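Side-chain contact in mRNA export factor (Human herpesvirus 1, PDB 4YXP), which regulates viral gene expression, contributing to the shutoff of host protein synthesis, inhibiting cellular splicing and mediating nuclear export of viral intronless mRNAs: residues B[73-76]-B[77-81]. Sequence-based numbering, arbitrary orientation.
Sequences VSWE and TLVAH
The indole of Trp75 lies against Val79, whose CG2 covers one face of the ring in a CH-pi contact, 3.7 Å from the centroid of the six-membered ring and 23° off its normal. The two are one turn apart at the start of helix 75-91 in the folded C-terminal domain of ICP27, with Ser74 as N-cap and a hydrophobic staple. Trp75 CG stands anti to the backbone N (chi1 168°), which carries the indole forward along the helix, alongside Val79. The methyl sits off-centre, nearest CE2 of Trp75 at 3.4 Å, and Leu78 CD2 approaches CZ3 of the same ring obliquely. The indole makes a cation-pi contact with Lys127 of helix 112-132; Leu78 and Val79 pack on Ala124 and His131 of that helix.

Val73, just before the cap, forms the staple, its CG2 4.1 Å from Leu78 CB, and its CB lies near Thr77 CG2. Phe269 of the second subunit packs on both Val73 and Leu78, so this helix start is part of the dimer interface; residues 263-275 are important for homodimerization.

At the cap, chi1 of 69° swings Ser74 OG back toward the turn, where it accepts from Thr77 N at 3.1 Å. Leu78 N is held by Ser74 O, and Val79 N by Trp75 O. A water accepts from Ser74 N at 2.8 Å and hydrogen-bonds Thr77 OG1 at 2.7 Å, bridging the cap to the threonine hydroxyl.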
loop_
_atom_site.group_PDB
_atom_site.type_symbol
_atom_site.label_atom_id
_atom_site.label_comp_id
_atom_site.label_asym_id
_atom_site.label_seq_id
_atom_site.Cartn_x
_atom_site.Cartn_y
_atom_site.Cartn_z
ATOM N N VAL B 73 13.279 2.725 22.161
ATOM C CA VAL B 73 13.137 2.335 23.557
ATOM C C VAL B 73 13.440 0.849 23.692
ATOM O O VAL B 73 13.128 0.056 22.798
ATOM C CB VAL B 73 11.724 2.651 24.099
ATOM C CG1 VAL B 73 11.427 4.143 24.001
ATOM C CG2 VAL B 73 10.667 1.841 23.364
ATOM N N SER B 74 14.058 0.468 24.804
ATOM C CA SER B 74 14.195 -0.942 25.133
ATOM C C SER B 74 12.833 -1.463 25.579
ATOM O O SER B 74 11.928 -0.678 25.883
ATOM C CB SER B 74 15.236 -1.154 26.230
ATOM O OG SER B 74 14.771 -0.637 27.464
ATOM N N TRP B 75 12.684 -2.781 25.619
ATOM C CA TRP B 75 11.464 -3.384 26.141
ATOM C C TRP B 75 11.239 -2.942 27.589
ATOM O O TRP B 75 10.111 -2.675 28.000
ATOM C CB TRP B 75 11.537 -4.910 26.055
ATOM C CG TRP B 75 10.463 -5.605 26.831
ATOM C CD1 TRP B 75 10.629 -6.408 27.925
ATOM C CD2 TRP B 75 9.053 -5.552 26.583
ATOM N NE1 TRP B 75 9.410 -6.861 28.369
ATOM C CE2 TRP B 75 8.426 -6.348 27.563
ATOM C CE3 TRP B 75 8.259 -4.909 25.629
ATOM C CZ2 TRP B 75 7.046 -6.520 27.614
ATOM C CZ3 TRP B 75 6.890 -5.082 25.682
ATOM C CH2 TRP B 75 6.297 -5.881 26.668
ATOM N N GLU B 76 12.322 -2.860 28.353
ATOM C CA GLU B 76 12.238 -2.480 29.764
ATOM C C GLU B 76 11.719 -1.049 29.918
ATOM O O GLU B 76 10.924 -0.760 30.812
ATOM C CB GLU B 76 13.606 -2.624 30.441
ATOM C CG GLU B 76 14.020 -4.068 30.727
ATOM C CD GLU B 76 14.304 -4.874 29.465
ATOM O OE1 GLU B 76 14.710 -4.276 28.443
ATOM O OE2 GLU B 76 14.121 -6.110 29.498
ATOM N N THR B 77 12.168 -0.158 29.042
ATOM C CA THR B 77 11.726 1.234 29.065
ATOM C C THR B 77 10.256 1.348 28.661
ATOM O O THR B 77 9.504 2.142 29.233
ATOM C CB THR B 77 12.595 2.111 28.131
ATOM O OG1 THR B 77 13.933 2.164 28.638
ATOM C CG2 THR B 77 12.045 3.534 28.027
ATOM N N LEU B 78 9.842 0.558 27.676
ATOM C CA LEU B 78 8.455 0.572 27.230
ATOM C C LEU B 78 7.540 0.087 28.356
ATOM O O LEU B 78 6.445 0.614 28.558
ATOM C CB LEU B 78 8.285 -0.295 25.976
ATOM C CG LEU B 78 6.888 -0.384 25.350
ATOM C CD1 LEU B 78 6.331 0.986 24.998
ATOM C CD2 LEU B 78 6.935 -1.262 24.110
ATOM N N VAL B 79 7.993 -0.913 29.099
ATOM C CA VAL B 79 7.202 -1.431 30.207
ATOM C C VAL B 79 7.059 -0.341 31.266
ATOM O O VAL B 79 5.990 -0.167 31.852
ATOM C CB VAL B 79 7.832 -2.720 30.783
ATOM C CG1 VAL B 79 7.263 -3.057 32.154
ATOM C CG2 VAL B 79 7.598 -3.883 29.824
ATOM N N ALA B 80 8.133 0.406 31.495
ATOM C CA ALA B 80 8.144 1.426 32.539
ATOM C C ALA B 80 7.332 2.664 32.146
ATOM O O ALA B 80 6.562 3.194 32.950
ATOM C CB ALA B 80 9.575 1.823 32.864
ATOM N N HIS B 81 7.500 3.116 30.907
ATOM C CA HIS B 81 6.919 4.380 30.460
ATOM C C HIS B 81 5.615 4.213 29.686
ATOM O O HIS B 81 4.906 5.192 29.447
ATOM C CB HIS B 81 7.926 5.136 29.594
ATOM C CG HIS B 81 9.103 5.656 30.349
ATOM N ND1 HIS B 81 10.123 6.363 29.753
ATOM C CD2 HIS B 81 9.430 5.577 31.667
ATOM C CE1 HIS B 81 11.026 6.697 30.660
ATOM N NE2 HIS B 81 10.619 6.226 31.831
HETATM O O HOH W 1 15.345 2.393 26.387
#